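Local coordinates for protein Myo-inositol 2-dehydrogenase (Lactobacillus plantarum WCFS1, PDB 3CEA) that probably catalyses the NAD-dependent oxidation of myo-inositol at its 2-position, as a tetrameric oxidoreductase of the GFO/IDH/MocA family, at residues Val203-Leu208 against Ala228-Ser233; Ile153-Gly158 against Ile237-Gly242; Ala177-Ile182 against Ile220-Thr225; Asp162-Met167 against His245-Asn250; Glu267-Asn272 against Arg284-Ser289. One frame throughout, in Å; residues are numbered along the deposited sequence.

Contact 1 of 5, residues Val203-Leu208 against Ala228-Ser233; sequences VQAYGL and AQLKMS
Ala228 sits beside Gly207, and from this pair strand 228-232 runs antiparallel to strand 203-208 (171° between their directions) in the mixed sheet of the GFO/IDH/MocA C-terminal domain. The backbones come close here, Gly207 CA lying 4.2 Å from Ala228 CA in a non-hydrogen-bonded pair. Gln229 is held through both of its backbone polar groups: its N donates to Tyr206 O at 2.8 Å, and its O receives Tyr206 N at 2.9 Å. The Gln204, Tyr206, Gln229 and Lys231 face of the sheet meets the second subunit, where the hydroxyl of Tyr206 bonds to Gln204 of that subunit and the two Tyr206 rings come together. Leu230 turns to the other face, where its CD2 branch rests on Ala205 CB at 3.7 Å; Cys332 of helix 319-338 packs on both residues. At Lys231 the regular pairing breaks into a classic beta bulge, for Val203 and Gln204 both face this one residue. Its carbonyl O takes a nearly straight bond from Val203 N (2.7 Å, N-H...O 167°) and only a weak one from Gln204 N at 3.5 Å. With CG anti to the backbone N (chi1 -170°), Lys231 brings CG within 4.1 Å of Val203 CG2. Past the selenomethionine Met232 the strand ends, and Val203 CG1 lies against Ser233 CB at 4.0 Å.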
# COMPACT_ATOMS: atom_id res chain seq x y z
N VAL A 203 -23.62 -6.78 25.35
CA VAL A 203 -24.31 -7.51 26.42
C VAL A 203 -23.38 -8.44 27.19
O VAL A 203 -23.72 -8.92 28.27
CB VAL A 203 -25.54 -8.29 25.88
CG1 VAL A 203 -26.58 -7.33 25.31
CG2 VAL A 203 -25.13 -9.33 24.85
N GLN A 204 -22.19 -8.69 26.63
CA GLN A 204 -21.24 -9.64 27.21
C GLN A 204 -19.81 -9.27 26.82
O GLN A 204 -19.55 -8.85 25.69
CB GLN A 204 -21.55 -11.06 26.74
CG GLN A 204 -20.92 -12.17 27.56
CD GLN A 204 -21.38 -13.54 27.13
OE1 GLN A 204 -21.02 -14.03 26.06
NE2 GLN A 204 -22.19 -14.17 27.97
N ALA A 205 -18.89 -9.44 27.77
CA ALA A 205 -17.49 -9.09 27.55
C ALA A 205 -16.53 -10.16 28.06
O ALA A 205 -16.70 -10.71 29.15
CB ALA A 205 -17.17 -7.75 28.21
N TYR A 206 -15.52 -10.43 27.24
CA TYR A 206 -14.41 -11.29 27.61
C TYR A 206 -13.14 -10.48 27.45
O TYR A 206 -12.82 -10.03 26.35
CB TYR A 206 -14.36 -12.53 26.72
CG TYR A 206 -13.23 -13.50 27.02
CD1 TYR A 206 -12.99 -13.96 28.32
CD2 TYR A 206 -12.42 -13.98 25.99
CE1 TYR A 206 -11.96 -14.85 28.58
CE2 TYR A 206 -11.39 -14.89 26.25
CZ TYR A 206 -11.16 -15.32 27.54
OH TYR A 206 -10.15 -16.20 27.80
N GLY A 207 -12.43 -10.28 28.55
CA GLY A 207 -11.20 -9.50 28.55
C GLY A 207 -9.99 -10.31 29.00
O GLY A 207 -10.10 -11.15 29.89
N LEU A 208 -8.86 -10.05 28.36
CA LEU A 208 -7.59 -10.66 28.74
C LEU A 208 -6.49 -9.61 28.75
O LEU A 208 -6.46 -8.73 27.89
CB LEU A 208 -7.23 -11.81 27.79
CG LEU A 208 -8.07 -13.09 27.87
CD1 LEU A 208 -7.88 -13.94 26.63
CD2 LEU A 208 -7.74 -13.89 29.13
N ALA A 228 -10.12 -7.40 24.37
CA ALA A 228 -11.50 -7.69 24.72
C ALA A 228 -12.31 -8.16 23.52
O ALA A 228 -12.18 -7.62 22.43
CB ALA A 228 -12.16 -6.48 25.35
N GLN A 229 -13.15 -9.18 23.74
CA GLN A 229 -14.16 -9.57 22.77
C GLN A 229 -15.54 -9.26 23.34
O GLN A 229 -15.76 -9.44 24.54
CB GLN A 229 -14.03 -11.05 22.40
CG GLN A 229 -14.88 -11.45 21.19
CD GLN A 229 -14.53 -12.82 20.65
OE1 GLN A 229 -13.39 -13.08 20.26
NE2 GLN A 229 -15.51 -13.72 20.62
N LEU A 230 -16.44 -8.80 22.48
CA LEU A 230 -17.76 -8.34 22.91
C LEU A 230 -18.90 -8.93 22.08
O LEU A 230 -18.80 -9.07 20.87
CB LEU A 230 -17.85 -6.80 22.86
CG LEU A 230 -16.80 -5.89 23.51
CD1 LEU A 230 -17.02 -4.45 23.05
CD2 LEU A 230 -16.81 -5.96 25.03
N LYS A 231 -19.99 -9.26 22.77
CA LYS A 231 -21.22 -9.68 22.12
C LYS A 231 -22.17 -8.48 22.16
O LYS A 231 -22.44 -7.94 23.23
CB LYS A 231 -21.82 -10.88 22.86
CG LYS A 231 -22.97 -11.56 22.13
CD LYS A 231 -23.56 -12.70 22.95
CE LYS A 231 -24.66 -13.42 22.17
NZ LYS A 231 -25.26 -14.54 22.95
N MSE A 232 -22.65 -8.07 20.99
CA MSE A 232 -23.57 -6.93 20.90
C MSE A 232 -25.03 -7.38 20.97
O MSE A 232 -25.35 -8.55 20.74
CB MSE A 232 -23.33 -6.10 19.63
CG MSE A 232 -21.88 -5.67 19.41
SE MSE A 232 -21.14 -4.54 20.80
CE MSE A 232 -22.18 -2.94 20.48
N SER A 233 -25.92 -6.43 21.28
CA SER A 233 -27.34 -6.69 21.52
C SER A 233 -28.12 -7.22 20.32
O SER A 233 -29.21 -7.76 20.48
CB SER A 233 -28.02 -5.43 22.07
OG SER A 233 -27.86 -4.32 21.19

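Contact 2 of 5, residues Ile153-Gly158 against Ile237-Gly242; sequences IIYMRG and IATLIG
Tyr155 and Thr239 meet with these first torsions: Tyr155 carries CG anti to its backbone N (chi1 174°), while Thr239 holds OG1 anti to its own carbonyl carbon (chi1 -57°). Tyr155 OH donates to Thr239 OG1 at 2.7 Å; the acceptor lies near the ring plane, at its edge. They lie on neighbouring parallel strands of an otherwise antiparallel mixed sheet, Tyr155 in 153-158 and Thr239 in 237-242, with only 5° between their directions. Ile237 O approaches the ring obliquely, 3.1 Å from Tyr155 CD1. That same carbonyl accepts Met156 N at 3.0 Å, and the alternation continues as Thr239 N bonds to Met156 O at 2.9 Å. On the face that holds the selenomethionine Met156, Met156 CB and Ala238 CB are 4.5 Å apart, and farther along Leu240 packs on helix 182-198. The Tyr155 face belongs to the subunit interface: Tyr155 packs on Ile241 of the second subunit, and Arg157, paired with Glu255 and Glu253 of its own chain, bonds through NE to Tyr159 OH of that subunit. Toward strand 251-258, Ile154 and Tyr155 both face Met257, a classic beta bulge. Within these segments the last bonds are at Gly158: its N reaches Thr239 O at 2.9 Å, and its O accepts Ile241 N at 2.8 Å.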
# COMPACT_ATOMS: atom_id res chain seq x y z
N ILE A 153 -23.45 -4.62 9.27
CA ILE A 153 -22.24 -4.86 10.05
C ILE A 153 -22.32 -6.23 10.73
O ILE A 153 -23.36 -6.60 11.28
CB ILE A 153 -22.03 -3.76 11.12
CG1 ILE A 153 -21.91 -2.38 10.46
CG2 ILE A 153 -20.80 -4.04 11.97
CD1 ILE A 153 -22.40 -1.24 11.32
N ILE A 154 -21.23 -6.99 10.65
CA ILE A 154 -21.15 -8.28 11.34
C ILE A 154 -20.05 -8.31 12.41
O ILE A 154 -20.16 -9.05 13.39
CB ILE A 154 -21.02 -9.48 10.35
CG1 ILE A 154 -19.72 -9.42 9.55
CG2 ILE A 154 -22.24 -9.56 9.42
CD1 ILE A 154 -19.53 -10.56 8.56
N TYR A 155 -19.01 -7.50 12.22
CA TYR A 155 -17.85 -7.51 13.11
C TYR A 155 -17.06 -6.21 13.05
O TYR A 155 -16.94 -5.60 11.98
CB TYR A 155 -16.93 -8.69 12.77
CG TYR A 155 -15.62 -8.71 13.53
CD1 TYR A 155 -15.55 -9.25 14.81
CD2 TYR A 155 -14.46 -8.19 12.96
CE1 TYR A 155 -14.35 -9.26 15.52
CE2 TYR A 155 -13.25 -8.19 13.66
CZ TYR A 155 -13.21 -8.74 14.94
OH TYR A 155 -12.02 -8.76 15.63
N MSE A 156 -16.53 -5.80 14.19
CA MSE A 156 -15.72 -4.59 14.28
C MSE A 156 -14.48 -4.83 15.13
O MSE A 156 -14.51 -5.56 16.12
CB MSE A 156 -16.53 -3.42 14.84
CG MSE A 156 -17.69 -3.00 13.94
SE MSE A 156 -18.57 -1.38 14.53
CE MSE A 156 -17.07 -0.12 14.39
N ARG A 157 -13.38 -4.20 14.73
CA ARG A 157 -12.11 -4.38 15.42
C ARG A 157 -11.45 -3.03 15.65
O ARG A 157 -11.21 -2.28 14.70
CB ARG A 157 -11.20 -5.30 14.61
CG ARG A 157 -9.90 -5.68 15.30
CD ARG A 157 -9.14 -6.74 14.51
NE ARG A 157 -9.01 -6.41 13.09
CZ ARG A 157 -8.09 -5.59 12.58
NH1 ARG A 157 -7.20 -4.99 13.38
NH2 ARG A 157 -8.06 -5.36 11.27
N GLY A 158 -11.19 -2.72 16.91
CA GLY A 158 -10.55 -1.47 17.29
C GLY A 158 -9.19 -1.71 17.91
O GLY A 158 -9.06 -2.49 18.85
N ILE A 237 -20.21 -8.81 16.60
CA ILE A 237 -19.09 -9.21 17.44
C ILE A 237 -17.98 -8.17 17.29
O ILE A 237 -17.80 -7.61 16.21
CB ILE A 237 -18.59 -10.63 17.07
CG1 ILE A 237 -19.76 -11.63 17.08
CG2 ILE A 237 -17.50 -11.08 18.05
CD1 ILE A 237 -19.54 -12.85 16.21
N ALA A 238 -17.26 -7.89 18.37
CA ALA A 238 -16.21 -6.88 18.33
C ALA A 238 -15.00 -7.27 19.15
O ALA A 238 -15.11 -7.93 20.19
CB ALA A 238 -16.75 -5.53 18.77
N THR A 239 -13.83 -6.86 18.67
CA THR A 239 -12.57 -7.02 19.39
C THR A 239 -11.99 -5.64 19.64
O THR A 239 -12.00 -4.78 18.75
CB THR A 239 -11.56 -7.87 18.59
OG1 THR A 239 -12.13 -9.14 18.30
CG2 THR A 239 -10.26 -8.07 19.38
N LEU A 240 -11.49 -5.42 20.86
CA LEU A 240 -10.77 -4.19 21.20
C LEU A 240 -9.38 -4.54 21.70
O LEU A 240 -9.21 -5.43 22.53
CB LEU A 240 -11.49 -3.41 22.30
CG LEU A 240 -13.01 -3.27 22.32
CD1 LEU A 240 -13.45 -2.93 23.74
CD2 LEU A 240 -13.49 -2.22 21.33
N ILE A 241 -8.38 -3.82 21.18
CA ILE A 241 -7.01 -3.99 21.65
C ILE A 241 -6.40 -2.65 22.06
O ILE A 241 -6.32 -1.71 21.27
CB ILE A 241 -6.13 -4.69 20.60
CG1 ILE A 241 -6.69 -6.09 20.30
CG2 ILE A 241 -4.67 -4.76 21.07
CD1 ILE A 241 -5.77 -6.97 19.51
N GLY A 242 -6.00 -2.58 23.33
CA GLY A 242 -5.28 -1.44 23.86
C GLY A 242 -3.87 -1.87 24.19
O GLY A 242 -3.66 -2.88 24.86

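Contact 3 of 5, residues Ala177-Ile182 against Ile220-Thr225; sequences ADSGGI and IGEFET
Ser179 and Glu222 supply the direct polar contact between these two loops. Ser179 OG donates to Glu222 OE2 at 2.6 Å, and Glu222 OE2 receives it on its syn lone pair, the side of the other carboxylate oxygen. A bend at chi2 (-87°) swings Glu222 CD toward the serine. The hydroxyl oxygen also receives a weak bond from Gly181 N.

A second, water-mediated group involves the other carboxylate oxygen. One water donates to Glu222 OE1 at 2.8 Å while accepting Ile182 N at 2.8 Å and Phe223 N at 3.0 Å, tying the first amide of the helix to the 220-225 loop.

In the apolar group, Ile182 lays its carbon atoms against backbone oxygens: Ile182 CB lies 3.6 Å from Phe223 O, and its CD1 branch 3.7 Å from Glu224 O. Phe170 and Ala174 of helix 167-176 pack on Glu222 from outside the two loops.

With Gly181 at the N-cap position of helix 182-198 and the side chain of Ser179 about 7 Å from the bound NAD, this is a helix N-terminus tied to a neighbouring loop beside the dinucleotide pocket.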
# COMPACT_ATOMS: atom_id res chain seq x y z
N ALA A 177 -1.46 9.35 38.98
CA ALA A 177 -2.91 9.21 39.12
C ALA A 177 -3.42 7.88 38.55
O ALA A 177 -2.79 7.30 37.67
CB ALA A 177 -3.62 10.39 38.45
N ASP A 178 -4.55 7.43 39.08
CA ASP A 178 -5.25 6.25 38.56
C ASP A 178 -5.78 6.58 37.16
O ASP A 178 -6.61 7.47 37.00
CB ASP A 178 -6.40 5.89 39.51
CG ASP A 178 -6.95 4.48 39.28
OD1 ASP A 178 -6.78 3.90 38.18
OD2 ASP A 178 -7.57 3.95 40.22
N SER A 179 -5.27 5.86 36.15
CA SER A 179 -5.75 6.03 34.78
C SER A 179 -7.04 5.24 34.54
O SER A 179 -7.83 5.58 33.65
CB SER A 179 -4.68 5.60 33.77
OG SER A 179 -4.59 4.18 33.69
N GLY A 180 -7.24 4.20 35.35
CA GLY A 180 -8.42 3.36 35.26
C GLY A 180 -8.18 2.05 34.53
O GLY A 180 -9.11 1.30 34.27
N GLY A 181 -6.91 1.79 34.22
CA GLY A 181 -6.55 0.58 33.48
C GLY A 181 -6.56 0.77 31.98
O GLY A 181 -7.05 1.77 31.47
N ILE A 182 -6.03 -0.23 31.27
CA ILE A 182 -5.84 -0.18 29.82
C ILE A 182 -7.15 -0.07 29.01
O ILE A 182 -7.20 0.66 28.02
CB ILE A 182 -4.95 -1.36 29.32
CG1 ILE A 182 -4.61 -1.22 27.83
CG2 ILE A 182 -5.61 -2.72 29.62
CD1 ILE A 182 -3.55 -0.17 27.53
N ILE A 220 3.02 -0.71 39.17
CA ILE A 220 2.04 0.35 39.37
C ILE A 220 0.60 -0.13 39.10
O ILE A 220 -0.31 0.69 38.93
CB ILE A 220 2.36 1.64 38.55
CG1 ILE A 220 2.46 1.34 37.05
CG2 ILE A 220 3.64 2.31 39.08
CD1 ILE A 220 2.27 2.56 36.16
N GLY A 221 0.42 -1.45 39.07
CA GLY A 221 -0.89 -2.06 38.90
C GLY A 221 -1.50 -1.90 37.51
O GLY A 221 -2.72 -1.90 37.36
N GLU A 222 -0.64 -1.77 36.51
CA GLU A 222 -1.08 -1.56 35.13
C GLU A 222 -0.76 -2.77 34.25
O GLU A 222 0.20 -3.51 34.50
CB GLU A 222 -0.43 -0.30 34.55
CG GLU A 222 -1.03 1.01 35.05
CD GLU A 222 -2.23 1.48 34.23
OE1 GLU A 222 -2.55 0.87 33.18
OE2 GLU A 222 -2.86 2.49 34.65
N PHE A 223 -1.58 -2.98 33.21
CA PHE A 223 -1.33 -4.01 32.21
C PHE A 223 -0.98 -3.38 30.86
O PHE A 223 -1.69 -2.48 30.40
CB PHE A 223 -2.54 -4.93 32.05
CG PHE A 223 -2.84 -5.75 33.28
CD1 PHE A 223 -2.07 -6.87 33.60
CD2 PHE A 223 -3.90 -5.40 34.11
CE1 PHE A 223 -2.35 -7.63 34.73
CE2 PHE A 223 -4.19 -6.15 35.25
CZ PHE A 223 -3.41 -7.27 35.56
N GLU A 224 0.09 -3.86 30.25
CA GLU A 224 0.56 -3.33 28.96
C GLU A 224 -0.48 -3.49 27.85
O GLU A 224 -0.76 -2.54 27.11
CB GLU A 224 1.89 -3.98 28.56
CG GLU A 224 2.60 -3.29 27.40
CD GLU A 224 2.08 -3.73 26.04
OE1 GLU A 224 1.92 -4.94 25.83
OE2 GLU A 224 1.82 -2.86 25.18
N THR A 225 -1.05 -4.69 27.74
CA THR A 225 -2.01 -4.98 26.68
C THR A 225 -3.34 -5.46 27.25
O THR A 225 -3.38 -6.18 28.25
CB THR A 225 -1.45 -6.03 25.67
OG1 THR A 225 -0.30 -5.48 25.01
CG2 THR A 225 -2.48 -6.40 24.60
O HOH W 1 -4.12 -1.42 32.97

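Contact 4 of 5, residues Asp162-Met167 against His245-Asn250; sequences DPISGM and HAAHGN
Ile164 and His245 meet where the C-terminal end of strand 153-163, a strand of the C-terminal domain's mixed sheet, forms a short parallel bridge with strand 245-246. Ile164 CG1, anti to the carbonyl carbon (chi1 -58°), lies over one face of the imidazole in a CH-pi contact, 3.8 Å from the centroid of the His245 ring and 23° off its normal. It is displaced toward the rim, with Ile164 CG1 to His245 ND1 at 3.5 Å. The selenomethionine Met167 crosses the histidine at about a right angle, its SE at the ring edge and 5.2 Å from the centroid of the His245 ring.

Behind these side chains the backbones fix the register. Ala246 N donates to Asp162 O at 3.0 Å, and Ile164 N in turn donates to Ala246 O at 2.8 Å, so that Pro163 is bridged to Ala246. Pro163 also packs against the returning chain, its CB 3.4 Å from Gly249 O.

Farther out, His245 ND1 bonds to Ser259 O of the second subunit, and Ala213 and Glu224 of the same chain pack on His245; Trp262 of the second subunit packs on Ala246. Asn250 ND2 bonds to Ile161 O. Asp162 and Asn250 point the same way side by side, their carboxylate and amide planes 61° apart. A water joins them, donating to Asp162 OD1 at 3.1 Å and accepting from Asn250 ND2 at 3.3 Å.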
# COMPACT_ATOMS: atom_id res chain seq x y z
N ASP A 162 -0.15 2.69 21.72
CA ASP A 162 0.89 3.71 21.82
C ASP A 162 2.25 3.13 21.41
O ASP A 162 2.44 1.91 21.47
CB ASP A 162 0.99 4.24 23.25
CG ASP A 162 -0.10 5.25 23.59
OD1 ASP A 162 -0.92 5.60 22.71
OD2 ASP A 162 -0.14 5.70 24.76
N PRO A 163 3.19 4.00 20.97
CA PRO A 163 4.55 3.54 20.68
C PRO A 163 5.43 3.40 21.92
O PRO A 163 5.13 4.01 22.95
CB PRO A 163 5.10 4.64 19.77
CG PRO A 163 4.37 5.86 20.19
CD PRO A 163 3.02 5.44 20.70
N ILE A 164 6.51 2.62 21.81
CA ILE A 164 7.45 2.38 22.91
C ILE A 164 8.07 3.68 23.47
O ILE A 164 8.43 3.75 24.65
CB ILE A 164 8.59 1.40 22.49
CG1 ILE A 164 8.00 0.05 22.03
CG2 ILE A 164 9.59 1.18 23.64
CD1 ILE A 164 8.99 -0.84 21.28
N SER A 165 8.20 4.69 22.62
CA SER A 165 8.73 6.00 23.02
C SER A 165 7.84 6.68 24.06
O SER A 165 8.32 7.51 24.85
CB SER A 165 8.91 6.90 21.80
OG SER A 165 7.68 7.13 21.14
N GLY A 166 6.56 6.33 24.06
CA GLY A 166 5.58 6.90 24.99
C GLY A 166 5.52 6.23 26.35
O GLY A 166 4.76 6.66 27.22
N MSE A 167 6.32 5.18 26.55
CA MSE A 167 6.33 4.44 27.82
C MSE A 167 6.68 5.29 29.04
O MSE A 167 6.06 5.15 30.09
CB MSE A 167 7.25 3.21 27.74
CG MSE A 167 6.59 1.97 27.14
SE MSE A 167 5.13 1.20 28.23
CE MSE A 167 6.15 0.74 29.83
N HIS A 245 3.15 -0.55 23.57
CA HIS A 245 4.50 -1.01 23.23
C HIS A 245 4.74 -1.32 21.75
O HIS A 245 5.50 -2.24 21.42
CB HIS A 245 4.85 -2.23 24.09
CG HIS A 245 6.23 -2.19 24.66
ND1 HIS A 245 7.32 -2.77 24.04
CD2 HIS A 245 6.71 -1.63 25.81
CE1 HIS A 245 8.40 -2.57 24.78
NE2 HIS A 245 8.06 -1.89 25.85
N ALA A 246 4.11 -0.56 20.86
CA ALA A 246 4.38 -0.69 19.42
C ALA A 246 5.72 -0.05 19.06
O ALA A 246 6.10 0.99 19.61
CB ALA A 246 3.26 -0.07 18.60
N ALA A 247 6.44 -0.69 18.14
CA ALA A 247 7.74 -0.21 17.68
C ALA A 247 7.63 0.84 16.56
O ALA A 247 8.43 1.77 16.51
CB ALA A 247 8.61 -1.37 17.24
N HIS A 248 6.63 0.69 15.69
CA HIS A 248 6.50 1.54 14.51
C HIS A 248 5.97 2.95 14.78
O HIS A 248 6.39 3.92 14.14
CB HIS A 248 5.69 0.85 13.41
CG HIS A 248 4.25 0.61 13.76
ND1 HIS A 248 3.86 -0.29 14.73
CD2 HIS A 248 3.11 1.14 13.26
CE1 HIS A 248 2.54 -0.30 14.81
NE2 HIS A 248 2.06 0.56 13.93
N GLY A 249 5.05 3.06 15.73
CA GLY A 249 4.45 4.35 16.08
C GLY A 249 3.14 4.17 16.83
O GLY A 249 2.95 3.17 17.53
N ASN A 250 2.26 5.15 16.70
CA ASN A 250 0.92 5.08 17.28
C ASN A 250 -0.03 4.40 16.30
O ASN A 250 -0.26 4.92 15.21
CB ASN A 250 0.43 6.48 17.64
CG ASN A 250 -1.01 6.50 18.14
OD1 ASN A 250 -1.83 7.28 17.66
ND2 ASN A 250 -1.31 5.65 19.12
O HOH W 2 -3.64 6.28 21.38

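Contact 5 of 5, residues Glu267-Asn272 against Arg284-Ser289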
# COMPACT_ATOMS: atom_id res chain seq x y z
N GLU A 267 -5.30 1.60 8.71
CA GLU A 267 -4.65 0.30 8.66
C GLU A 267 -3.17 0.46 8.98
O GLU A 267 -2.61 -0.30 9.78
CB GLU A 267 -4.85 -0.33 7.28
CG GLU A 267 -4.67 -1.83 7.24
CD GLU A 267 -5.32 -2.47 6.02
OE1 GLU A 267 -5.83 -1.74 5.15
OE2 GLU A 267 -5.31 -3.71 5.94
N HIS A 268 -2.54 1.45 8.35
CA HIS A 268 -1.19 1.89 8.69
C HIS A 268 -1.25 3.35 9.13
O HIS A 268 -1.98 4.15 8.54
CB HIS A 268 -0.25 1.75 7.48
CG HIS A 268 -0.15 0.36 6.94
ND1 HIS A 268 0.18 0.10 5.62
CD2 HIS A 268 -0.36 -0.85 7.52
CE1 HIS A 268 0.19 -1.20 5.42
NE2 HIS A 268 -0.14 -1.80 6.55
N PRO A 269 -0.48 3.72 10.18
CA PRO A 269 -0.55 5.08 10.68
C PRO A 269 0.41 6.02 9.94
O PRO A 269 1.31 6.60 10.55
CB PRO A 269 -0.13 4.93 12.14
CG PRO A 269 0.80 3.74 12.15
CD PRO A 269 0.49 2.90 10.93
N ASP A 270 0.20 6.17 8.63
CA ASP A 270 1.12 6.94 7.78
C ASP A 270 1.29 8.38 8.25
O ASP A 270 0.30 9.09 8.48
CB ASP A 270 0.66 6.90 6.32
CG ASP A 270 0.53 5.48 5.77
OD1 ASP A 270 1.26 4.57 6.22
OD2 ASP A 270 -0.31 5.29 4.86
N LEU A 271 2.54 8.80 8.39
CA LEU A 271 2.89 10.15 8.80
C LEU A 271 2.48 11.19 7.76
O LEU A 271 1.90 12.22 8.09
CB LEU A 271 4.40 10.25 9.08
CG LEU A 271 5.01 11.62 9.42
CD1 LEU A 271 4.54 12.12 10.78
CD2 LEU A 271 6.53 11.54 9.37
N ASN A 272 2.78 10.90 6.50
CA ASN A 272 2.52 11.83 5.41
C ASN A 272 2.32 11.08 4.09
O ASN A 272 1.98 9.90 4.09
CB ASN A 272 3.65 12.86 5.30
CG ASN A 272 5.04 12.23 5.25
OD1 ASN A 272 5.22 11.11 4.77
ND2 ASN A 272 6.02 12.96 5.75
N ARG A 284 6.90 3.28 4.70
CA ARG A 284 6.03 4.40 5.05
C ARG A 284 6.22 4.79 6.51
O ARG A 284 5.81 4.05 7.41
CB ARG A 284 4.56 4.06 4.79
CG ARG A 284 4.19 3.96 3.32
CD ARG A 284 4.38 5.29 2.59
NE ARG A 284 3.45 6.33 3.05
CZ ARG A 284 2.23 6.53 2.55
NH1 ARG A 284 1.77 5.76 1.58
NH2 ARG A 284 1.47 7.51 3.02
N PRO A 285 6.87 5.95 6.75
CA PRO A 285 7.07 6.48 8.09
C PRO A 285 5.73 6.68 8.79
O PRO A 285 4.74 7.00 8.13
CB PRO A 285 7.74 7.84 7.84
CG PRO A 285 8.36 7.71 6.51
CD PRO A 285 7.45 6.84 5.72
N SER A 286 5.72 6.47 10.10
CA SER A 286 4.47 6.46 10.87
C SER A 286 4.33 7.65 11.81
O SER A 286 5.32 8.28 12.19
CB SER A 286 4.34 5.15 11.64
OG SER A 286 4.36 4.04 10.77
N LEU A 287 3.08 7.95 12.16
CA LEU A 287 2.74 8.92 13.19
C LEU A 287 3.17 8.37 14.53
O LEU A 287 3.08 7.16 14.77
CB LEU A 287 1.23 9.17 13.21
CG LEU A 287 0.56 9.84 12.01
CD1 LEU A 287 -0.85 9.30 11.83
CD2 LEU A 287 0.53 11.35 12.17
N GLN A 288 3.64 9.25 15.42
CA GLN A 288 4.23 8.84 16.69
C GLN A 288 3.38 9.11 17.93
O GLN A 288 3.74 8.71 19.03
CB GLN A 288 5.63 9.47 16.85
CG GLN A 288 6.66 8.98 15.83
CD GLN A 288 6.79 7.47 15.81
OE1 GLN A 288 7.10 6.84 16.83
NE2 GLN A 288 6.55 6.87 14.65
N SER A 289 2.25 9.80 17.75
CA SER A 289 1.39 10.13 18.89
C SER A 289 -0.07 10.30 18.49
O SER A 289 -0.39 10.58 17.33
CB SER A 289 1.88 11.39 19.59
OG SER A 289 1.88 12.51 18.72
O HOH W 3 3.10 4.25 8.23
O HOH W 4 3.94 8.09 5.13
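Asn272 O is gripped by Arg284 and by a water. Arg284 NH2 donates to Asn272 O at 2.7 Å, in the plane of the carbonyl though tilted from the guanidinium plane, and the water lies 2.9 Å from Asn272 O while accepting Arg284 NE at 2.8 Å. Bends at chi2 (-63°) and chi3 (-66°) place CD and NE so that the chain curls back toward the 267-272 loop.

The guanidinium presents a face to Asp270: OD2 lies above its plane, offset toward the rim, and 3.4 Å from Arg284 NH2. No N-H points at that oxygen, so the salt bridge is one of charge alone, with the carboxylate and guanidinium planes 30° apart. A second water lies within bonding distance of Asp270 OD1, Arg284 O and Ser286 OG.

Backbone bonds run alongside. Leu287 N reaches Pro269 O at 2.7 Å, the proline being the centre of an inverse gamma turn, and Leu271 N reaches Pro285 O at 2.9 Å. Leu271 packs across Pro285 at about a right angle, Leu271 CD2 against Pro285 CB at 4.2 Å, and Leu271 CD1 touches Leu287 CD2 at 4.3 Å.

Arg284 also joins an antiparallel pairing with a strand of the third subunit, while Asp270 O accepts Arg273 NH1 of the fourth subunit. The nearby arginine charge would be expected to favour an ionised Asp270, adding to the backbone and NH2...O bonds that join the two segments.

Contacts 1 and 2 lie in the same sheet, joined through the neighbouring strands 225-232 and 237-243, their centres 10 Å apart: Leu230 N lies 2.8 Å from Ala238 O, and Ala228 O lies 2.8 Å from Leu240 N. Contact 3 touches contact 2 where Gly242 O meets Ile182 CG1 at 3.5 Å. Contact 4 uses the far end of strand 153-163 and leads on to contact 5, 12 Å away by centres, through Asn250 N and Leu287 O, 2.9 Å apart. NAD lies near contacts 3 and 4, about 7 Å from the side chain of Ser179 and about 8 Å from that of Asp162; the side chain of Leu287 in contact 5 is about 13 Å away. All five contacts reach the second subunit.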